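Local coordinates for protein putative ABC transporter subunit, substrate-binding component (Rhodopseudomonas palustris, PDB 4EVQ) that probably serves as the substrate-binding component of an ABC transporter for benzoate derivatives, holding 4-hydroxybenzoate in its pocket, at residues 135-139 against 162-167; 120-124 against 367-373; 270-274 against 290-294; 262-266 against 354-358. All coordinates share one frame. Residue numbers count along the deposited sequence, not the author numbering.

Interaction 1 of 4, residues 135-139 against 162-167; sequences NGQIG and AAGEEM. With PHB (p-hydroxybenzoic acid), chain H.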
# COMPACT_ATOMS: atom_id res chain seq x y z
N ASN A 135 -1.44 3.04 -7.48
CA ASN A 135 -2.87 2.77 -7.55
C ASN A 135 -3.32 2.28 -8.90
O ASN A 135 -4.05 1.31 -9.00
CB ASN A 135 -3.62 4.07 -7.23
CG ASN A 135 -3.58 4.47 -5.76
OD1 ASN A 135 -3.46 3.64 -4.87
ND2 ASN A 135 -3.71 5.76 -5.52
N GLY A 136 -2.91 2.95 -9.97
CA GLY A 136 -3.44 2.56 -11.27
C GLY A 136 -2.90 1.21 -11.67
O GLY A 136 -3.62 0.39 -12.27
N GLN A 137 -1.64 0.93 -11.33
CA GLN A 137 -1.08 -0.35 -11.70
C GLN A 137 -1.75 -1.55 -11.02
O GLN A 137 -2.06 -2.56 -11.64
CB GLN A 137 0.43 -0.37 -11.46
CG GLN A 137 1.11 -1.61 -12.06
CD GLN A 137 2.62 -1.55 -12.07
OE1 GLN A 137 3.23 -0.87 -11.30
NE2 GLN A 137 3.21 -2.37 -12.94
N ILE A 138 -2.04 -1.42 -9.73
CA ILE A 138 -2.71 -2.52 -9.07
C ILE A 138 -4.17 -2.62 -9.54
O ILE A 138 -4.68 -3.71 -9.72
CB ILE A 138 -2.60 -2.47 -7.52
CG1 ILE A 138 -3.05 -3.81 -6.96
CG2 ILE A 138 -3.35 -1.29 -6.90
CD1 ILE A 138 -2.78 -3.98 -5.44
N GLY A 139 -4.81 -1.50 -9.79
CA GLY A 139 -6.16 -1.56 -10.36
C GLY A 139 -6.19 -2.28 -11.71
O GLY A 139 -7.04 -3.12 -11.98
N ALA A 162 -8.77 10.25 -3.84
CA ALA A 162 -7.82 9.93 -4.91
C ALA A 162 -7.53 8.46 -5.06
O ALA A 162 -7.43 7.97 -6.17
CB ALA A 162 -6.51 10.72 -4.73
N ALA A 163 -7.33 7.75 -3.97
CA ALA A 163 -6.92 6.38 -4.11
C ALA A 163 -8.01 5.54 -4.70
O ALA A 163 -7.75 4.67 -5.55
CB ALA A 163 -6.42 5.78 -2.80
N GLY A 164 -9.24 5.75 -4.23
CA GLY A 164 -10.36 5.00 -4.80
C GLY A 164 -10.54 5.36 -6.25
O GLY A 164 -10.71 4.47 -7.11
N GLU A 165 -10.46 6.64 -6.59
CA GLU A 165 -10.67 7.08 -7.96
C GLU A 165 -9.60 6.46 -8.86
O GLU A 165 -9.90 5.97 -9.96
CB GLU A 165 -10.65 8.61 -8.02
CG GLU A 165 -11.78 9.30 -7.28
CD GLU A 165 -11.48 10.77 -6.83
OE1 GLU A 165 -12.35 11.33 -6.09
OE2 GLU A 165 -10.40 11.34 -7.16
N GLU A 166 -8.35 6.44 -8.40
CA GLU A 166 -7.29 5.94 -9.26
C GLU A 166 -7.28 4.44 -9.42
O GLU A 166 -6.91 3.92 -10.46
CB GLU A 166 -5.94 6.41 -8.71
CG GLU A 166 -5.68 7.90 -8.94
CD GLU A 166 -4.39 8.44 -8.32
OE1 GLU A 166 -3.61 7.66 -7.76
OE2 GLU A 166 -4.15 9.65 -8.46
N MSE A 167 -7.58 3.72 -8.34
CA MSE A 167 -7.67 2.28 -8.45
C MSE A 167 -8.87 1.84 -9.29
O MSE A 167 -8.78 0.84 -10.02
CB MSE A 167 -7.71 1.63 -7.08
CG MSE A 167 -6.38 1.63 -6.37
SE MSE A 167 -6.31 0.54 -4.80
CE MSE A 167 -6.00 1.89 -3.53
C1' PHB H . -4.22 5.27 -0.32
O1' PHB H . -4.91 6.25 0.05
O2' PHB H . -3.28 5.37 -1.20
C1 PHB H . -4.43 3.91 0.23
C2 PHB H . -5.01 3.77 1.49
C3 PHB H . -5.22 2.50 2.00
C4 PHB H . -4.89 1.41 1.27
C5 PHB H . -4.29 1.53 0.03
C6 PHB H . -4.08 2.78 -0.47
O4 PHB H . -5.09 0.17 1.75
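In the lobe built on the seven-stranded sheet of this periplasmic binding protein, a helix-strand-helix unit brings together the N-terminal turns of helices 135-148 and 162-177. The short segments cross at -44° with axes 8.3 Å apart, and N135 acts as the knob of a knobs-into-holes contact whose hole is made by A162, A163, E166 and M167. A162 sits at its edge, A162 O being 4.4 Å from N135 ND2. A163 lies closer: its CA is 3.6 Å from N135 ND2, while its CB is 3.3 Å from O1' of the bound p-hydroxybenzoic acid, so one residue borders both the helix pair and the ligand. A turn later, E166 OE1 accepts a hydrogen bond from N135 ND2 at 2.9 Å and 169°; D117 N donates to the same oxygen. M167, a selenomethionine, places its SE 4.1 Å from I138 CG2 and its CE 3.4 Å from N135 OD1, an oxygen with no polar partner in the model; the same CE is 3.7 Å from ligand C6. The backbones come closest at G139, where a modelled CB would clash with M167 O; G139 CA makes a CA-H...O contact of 3.6 Å to M167 O.

Interaction 2 of 4, residues 120-124 against 367-373; sequences TRAMC and DEAIGCK. With SO4 (sulfate ion), chain D.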
# COMPACT_ATOMS: atom_id res chain seq x y z
N THR A 120 5.19 8.76 -8.35
CA THR A 120 6.25 8.21 -9.21
C THR A 120 5.97 8.48 -10.70
O THR A 120 6.47 7.76 -11.63
CB THR A 120 6.52 6.70 -8.90
OG1 THR A 120 5.34 5.93 -9.10
CG2 THR A 120 7.01 6.49 -7.44
N ARG A 121 5.27 9.57 -10.92
CA ARG A 121 4.99 10.12 -12.24
C ARG A 121 5.44 11.58 -12.20
O ARG A 121 6.64 11.81 -11.99
CB ARG A 121 3.55 9.86 -12.71
CG ARG A 121 3.32 8.35 -13.01
CD ARG A 121 1.94 8.01 -13.51
NE ARG A 121 1.87 6.59 -13.90
CZ ARG A 121 1.00 6.09 -14.77
NH1 ARG A 121 0.11 6.88 -15.34
NH2 ARG A 121 1.02 4.79 -15.10
N ALA A 122 4.57 12.56 -12.37
CA ALA A 122 5.03 13.97 -12.40
C ALA A 122 5.76 14.48 -11.15
O ALA A 122 6.57 15.39 -11.24
CB ALA A 122 3.86 14.91 -12.75
N MSE A 123 5.48 13.91 -9.98
CA MSE A 123 6.17 14.31 -8.76
C MSE A 123 7.41 13.47 -8.46
O MSE A 123 8.03 13.62 -7.42
CB MSE A 123 5.25 14.21 -7.54
CG MSE A 123 4.31 15.33 -7.36
SE MSE A 123 3.50 15.26 -5.51
CE MSE A 123 2.10 16.54 -5.93
N CYS A 124 7.82 12.60 -9.38
CA CYS A 124 9.01 11.80 -9.12
C CYS A 124 10.21 12.71 -8.86
O CYS A 124 10.29 13.84 -9.39
CB CYS A 124 9.27 10.84 -10.28
SG CYS A 124 10.13 11.60 -11.67
N ASP A 367 5.80 0.28 -13.74
CA ASP A 367 4.74 1.25 -14.01
C ASP A 367 5.25 2.19 -15.04
O ASP A 367 6.43 2.62 -14.98
CB ASP A 367 4.38 2.03 -12.74
CG ASP A 367 3.34 3.13 -12.99
OD1 ASP A 367 2.13 2.80 -13.13
OD2 ASP A 367 3.72 4.34 -13.00
N GLU A 368 4.34 2.56 -15.95
CA GLU A 368 4.65 3.32 -17.13
C GLU A 368 5.29 4.65 -16.87
O GLU A 368 6.03 5.11 -17.71
CB GLU A 368 3.39 3.56 -17.99
CG GLU A 368 3.65 4.45 -19.21
CD GLU A 368 2.50 4.42 -20.20
OE1 GLU A 368 2.69 4.89 -21.34
OE2 GLU A 368 1.41 3.89 -19.85
N ALA A 369 4.98 5.29 -15.75
CA ALA A 369 5.76 6.45 -15.24
C ALA A 369 5.74 7.65 -16.18
O ALA A 369 6.71 8.42 -16.26
CB ALA A 369 7.20 6.06 -14.93
N ILE A 370 4.64 7.80 -16.90
CA ILE A 370 4.49 8.94 -17.81
C ILE A 370 4.45 10.23 -16.98
O ILE A 370 3.63 10.37 -16.04
CB ILE A 370 3.21 8.77 -18.65
CG1 ILE A 370 2.83 10.09 -19.35
CG2 ILE A 370 2.05 8.27 -17.80
CD1 ILE A 370 3.79 10.51 -20.48
N GLY A 371 5.31 11.19 -17.35
CA GLY A 371 5.44 12.41 -16.58
C GLY A 371 6.66 12.47 -15.70
O GLY A 371 7.02 13.54 -15.21
N CYS A 372 7.29 11.32 -15.46
CA CYS A 372 8.51 11.29 -14.66
C CYS A 372 9.68 11.66 -15.54
O CYS A 372 10.08 10.91 -16.46
CB CYS A 372 8.77 9.94 -14.01
SG CYS A 372 10.32 10.00 -13.00
N LYS A 373 10.21 12.84 -15.24
CA LYS A 373 11.29 13.45 -15.98
C LYS A 373 12.52 13.31 -15.12
O LYS A 373 12.57 13.83 -13.98
CB LYS A 373 10.97 14.92 -16.29
CG LYS A 373 9.74 15.11 -17.19
CD LYS A 373 9.65 16.54 -17.75
CE LYS A 373 8.56 16.64 -18.82
NZ LYS A 373 7.23 16.11 -18.33
S SO4 D . -2.19 4.25 -17.11
O1 SO4 D . -2.82 3.34 -16.14
O2 SO4 D . -2.27 5.59 -16.57
O3 SO4 D . -0.78 3.91 -17.17
O4 SO4 D . -2.75 4.12 -18.46
O HOH W 1 5.92 5.01 -11.78
O HOH W 2 9.30 14.86 -12.67
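A bidentate salt bridge fastens the C-terminal tail, which follows strand 354-362, to the loop between strands 109-111 and 128-130 of the six-stranded lobe: R121 NE donates to D367 OD2 and R121 NH2 to D367 OD1, each at 3.0 Å, with angles of 166° and 146°. D367 also forms an Asx turn, its OD2 accepting from A369 N at 3.2 Å. The guanidinium also holds a sulfate, probably from the crystallisation liquor, through R121 NH1 to O2 at 3.0 Å and R121 NH2 to O3 at 2.9 Å; R140 binds the same ion. One water bridges T120 O, T120 OG1 and D367 OD2, while R130 is a further partner of that hydroxyl. The C124-C372 disulfide, SG to SG 2.1 Å with chi3 of 87°, joins two beta turns, type I from R121 to C124 and type II from A369 to C372. I370 CG2 covers one face of the guanidinium, 3.4 Å from R121 NH1, and R121 CG rests 3.8 Å from A369 CA. The turns meet through backbone CA-H...O contacts: C372 CA to R121 O is 3.3 Å, and A122 CA to G371 O is 3.5 Å, with 163° at the hydrogen.

Interaction 3 of 4, residues 270-274 against 290-294; sequences ENQAF and AVQGW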
# COMPACT_ATOMS: atom_id res chain seq x y z
N GLU A 270 12.87 -15.07 3.30
CA GLU A 270 12.67 -13.78 3.93
C GLU A 270 11.28 -13.73 4.55
O GLU A 270 11.13 -13.29 5.68
CB GLU A 270 12.85 -12.64 2.95
CG GLU A 270 12.69 -11.25 3.56
CD GLU A 270 13.88 -10.75 4.40
OE1 GLU A 270 14.98 -11.38 4.49
OE2 GLU A 270 13.68 -9.68 4.96
N ASN A 271 10.28 -14.16 3.79
CA ASN A 271 8.92 -14.19 4.34
C ASN A 271 8.78 -15.14 5.48
O ASN A 271 8.12 -14.81 6.48
CB ASN A 271 7.88 -14.50 3.26
CG ASN A 271 6.51 -14.21 3.73
OD1 ASN A 271 6.26 -13.16 4.31
ND2 ASN A 271 5.60 -15.11 3.47
N GLN A 272 9.40 -16.32 5.40
CA GLN A 272 9.24 -17.26 6.47
C GLN A 272 9.79 -16.68 7.77
O GLN A 272 9.20 -16.83 8.82
CB GLN A 272 9.89 -18.60 6.10
CG GLN A 272 9.12 -19.30 4.96
CD GLN A 272 7.62 -19.42 5.21
OE1 GLN A 272 7.18 -20.04 6.19
NE2 GLN A 272 6.81 -18.82 4.33
N ALA A 273 10.95 -16.02 7.69
CA ALA A 273 11.58 -15.50 8.88
C ALA A 273 10.82 -14.28 9.42
O ALA A 273 10.68 -14.10 10.62
CB ALA A 273 13.00 -15.13 8.59
N PHE A 274 10.34 -13.45 8.50
CA PHE A 274 9.58 -12.27 8.87
C PHE A 274 8.26 -12.63 9.55
O PHE A 274 7.90 -12.06 10.56
CB PHE A 274 9.32 -11.48 7.58
CG PHE A 274 8.37 -10.32 7.74
CD1 PHE A 274 8.70 -9.21 8.47
CD2 PHE A 274 7.16 -10.34 7.07
CE1 PHE A 274 7.82 -8.16 8.61
CE2 PHE A 274 6.27 -9.30 7.17
CZ PHE A 274 6.61 -8.20 7.93
N ALA A 290 2.47 -4.12 6.93
CA ALA A 290 3.67 -4.46 7.68
C ALA A 290 4.85 -4.79 6.79
O ALA A 290 5.98 -4.36 7.08
CB ALA A 290 3.39 -5.61 8.61
N VAL A 291 4.63 -5.49 5.68
CA VAL A 291 5.69 -5.78 4.74
C VAL A 291 6.25 -4.51 4.17
O VAL A 291 7.48 -4.37 4.01
CB VAL A 291 5.16 -6.66 3.60
CG1 VAL A 291 6.19 -6.83 2.50
CG2 VAL A 291 4.75 -8.03 4.11
N GLN A 292 5.40 -3.57 3.79
CA GLN A 292 5.82 -2.33 3.20
C GLN A 292 6.65 -1.50 4.18
O GLN A 292 7.61 -0.84 3.77
CB GLN A 292 4.61 -1.53 2.68
CG GLN A 292 3.97 -2.22 1.47
CD GLN A 292 2.59 -1.71 1.09
OE1 GLN A 292 2.06 -2.11 0.08
NE2 GLN A 292 2.02 -0.81 1.88
N GLY A 293 6.33 -1.54 5.45
CA GLY A 293 7.13 -0.88 6.49
C GLY A 293 8.46 -1.55 6.69
O GLY A 293 9.50 -0.89 6.81
N TRP A 294 8.46 -2.85 6.78
CA TRP A 294 9.70 -3.61 6.86
C TRP A 294 10.63 -3.27 5.72
O TRP A 294 11.86 -3.06 5.91
CB TRP A 294 9.33 -5.08 6.85
CG TRP A 294 10.45 -6.09 6.82
CD1 TRP A 294 11.00 -6.65 5.71
CD2 TRP A 294 11.07 -6.75 7.94
NE1 TRP A 294 11.93 -7.58 6.07
CE2 TRP A 294 11.99 -7.68 7.43
CE3 TRP A 294 10.94 -6.62 9.32
CZ2 TRP A 294 12.80 -8.48 8.25
CZ3 TRP A 294 11.71 -7.46 10.14
CH2 TRP A 294 12.62 -8.37 9.60
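Helices 269-282 and 288-306 meet across a wide gap: the short segments cross at 105° with axes 12.5 Å apart, and the nearest CA atoms, those of F274 and V291, are 8.6 Å apart. The large side chains of E270, F274 and W294 therefore span most of the distance. The aromatic part is an edge-to-face pair in which the F274 edge addresses the face of the five-membered ring of W294, with centroids 4.6 Å apart and planes at 54°; F274 CD1 comes 3.5 Å from W294 CD2. Apolar contacts extend it, F274 CE2 lying 3.6 Å from V291 CG2 and F274 CZ 4.2 Å from A290 CB. The polar part is a single hydrogen bond, W294 NE1 to E270 OE2, 3.0 Å at 153°. W294 also packs edge-to-face with Y43, so the contact joins helix 269-282 to a helix packed on helix 30-46. With the carboxylate taking the indole NH at the ring edge and F274 on a face, W294 is buried with its polar group satisfied.

Interaction 4 of 4, residues 262-266 against 354-358; sequences YVSDL and KSVNL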
# COMPACT_ATOMS: atom_id res chain seq x y z
N TYR A 262 1.53 -9.06 -2.25
CA TYR A 262 1.95 -9.91 -1.12
C TYR A 262 0.86 -10.93 -0.82
O TYR A 262 -0.31 -10.64 -0.98
CB TYR A 262 2.20 -9.06 0.15
CG TYR A 262 2.65 -9.87 1.31
CD1 TYR A 262 3.91 -10.49 1.35
CD2 TYR A 262 1.82 -10.02 2.43
CE1 TYR A 262 4.29 -11.26 2.40
CE2 TYR A 262 2.22 -10.79 3.51
CZ TYR A 262 3.46 -11.39 3.50
OH TYR A 262 3.83 -12.16 4.59
N VAL A 263 1.28 -12.13 -0.42
CA VAL A 263 0.39 -13.14 0.14
C VAL A 263 1.15 -13.77 1.29
O VAL A 263 2.34 -14.00 1.17
CB VAL A 263 0.07 -14.29 -0.84
CG1 VAL A 263 -1.25 -14.97 -0.43
CG2 VAL A 263 0.07 -13.90 -2.21
N SER A 264 0.49 -14.05 2.41
CA SER A 264 1.27 -14.43 3.59
C SER A 264 1.90 -15.78 3.45
O SER A 264 2.87 -16.02 4.15
CB SER A 264 0.48 -14.33 4.89
OG SER A 264 -0.61 -15.13 4.79
N ASP A 265 1.41 -16.60 2.53
CA ASP A 265 1.94 -17.94 2.32
C ASP A 265 3.12 -18.01 1.38
O ASP A 265 3.56 -19.11 1.07
CB ASP A 265 0.83 -18.95 1.89
CG ASP A 265 0.19 -18.63 0.54
OD1 ASP A 265 0.68 -17.76 -0.17
OD2 ASP A 265 -0.82 -19.32 0.17
N LEU A 266 3.66 -16.88 0.92
CA LEU A 266 4.79 -16.94 0.02
C LEU A 266 5.93 -17.71 0.69
O LEU A 266 6.26 -17.46 1.84
CB LEU A 266 5.25 -15.56 -0.38
CG LEU A 266 4.33 -14.77 -1.35
CD1 LEU A 266 4.73 -13.31 -1.48
CD2 LEU A 266 4.33 -15.43 -2.73
N LYS A 354 -7.54 -16.49 5.89
CA LYS A 354 -6.32 -15.93 5.35
C LYS A 354 -6.46 -15.91 3.83
O LYS A 354 -7.26 -16.66 3.26
CB LYS A 354 -5.10 -16.73 5.78
CG LYS A 354 -5.15 -18.17 5.34
CD LYS A 354 -4.22 -19.02 6.19
CE LYS A 354 -3.23 -19.83 5.32
NZ LYS A 354 -3.95 -20.78 4.42
N SER A 355 -5.67 -15.10 3.15
CA SER A 355 -5.62 -15.12 1.69
C SER A 355 -4.62 -16.17 1.29
O SER A 355 -3.57 -16.29 1.88
CB SER A 355 -5.23 -13.77 1.11
OG SER A 355 -6.33 -12.89 1.13
N VAL A 356 -4.98 -16.97 0.29
CA VAL A 356 -4.09 -17.97 -0.27
C VAL A 356 -3.76 -17.61 -1.70
O VAL A 356 -4.52 -16.97 -2.39
CB VAL A 356 -4.69 -19.36 -0.19
CG1 VAL A 356 -5.00 -19.72 1.26
CG2 VAL A 356 -5.92 -19.44 -1.00
N ASN A 357 -2.57 -18.00 -2.12
CA ASN A 357 -2.07 -17.71 -3.44
C ASN A 357 -2.66 -18.64 -4.49
O ASN A 357 -2.44 -19.83 -4.45
CB ASN A 357 -0.55 -17.88 -3.36
CG ASN A 357 0.18 -17.36 -4.57
OD1 ASN A 357 -0.41 -16.88 -5.54
ND2 ASN A 357 1.51 -17.40 -4.49
N LEU A 358 -3.36 -18.07 -5.45
CA LEU A 358 -3.88 -18.83 -6.58
C LEU A 358 -3.00 -18.77 -7.81
O LEU A 358 -3.25 -19.48 -8.77
CB LEU A 358 -5.26 -18.33 -6.95
CG LEU A 358 -6.32 -18.46 -5.88
CD1 LEU A 358 -7.64 -17.97 -6.46
CD2 LEU A 358 -6.42 -19.90 -5.41
O HOH W 3 -1.61 -16.95 3.38
O HOH W 4 2.52 -18.88 -2.13
O HOH W 5 -1.36 -21.01 -1.85
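The chain from V263 to L266 folds into a type I beta turn, closed by L266 N to V263 O at 3.2 Å, and its flank faces the extended backbone of 354-358. The two do not pair as strands: the nearest CA atoms, V263 with N357, are 6.3 Å apart. Side chains and water span the gap. D265 OD2 accepts a hydrogen bond from N357 N, 3.2 Å at 167°, and V263 CG1 packs 3.5 Å from S355 O and 3.7 Å from N357 N. Three waters add bridges: one binds S264 OG and S355 O, another D265 OD1 and N357 ND2, a third D265 OD2 and N357 O. N357 OD1 accepts a hydrogen bond from G359 N. Strand 354-362 is outermost in the seven-stranded sheet; V356 and L358 pair with E349 and L347 of strand 345-351, so the D265 carboxylate meets the amide between those paired residues. V263 also rests on Y346 and R348, and the loop leads on from strand 257-260 to helix 269-282.

From the N terminus, 120-124 opens the longest loop, which interaction 2 closes only at 367-373; the other three contacts nest inside it. Interaction 1 closes first, a short helix-strand-helix loop in the lobe of the seven-stranded sheet. Next, 262-266 opens interaction 4, within which interaction 3 closes its helix-to-helix loop before strand 354-362 completes the outer one. No loops cross. Interactions 3 and 4 touch, N271 OD1 lying 2.6 Å from Y262 OH, as do interactions 1 and 2, where Q137 OE1 is 3.4 Å from D367 CB. Interaction 2 ties the tail to the six-stranded lobe; interaction 3 links helices 269-282 and 288-306, and interaction 4 the loop before helix 269-282 to edge strand 354-362.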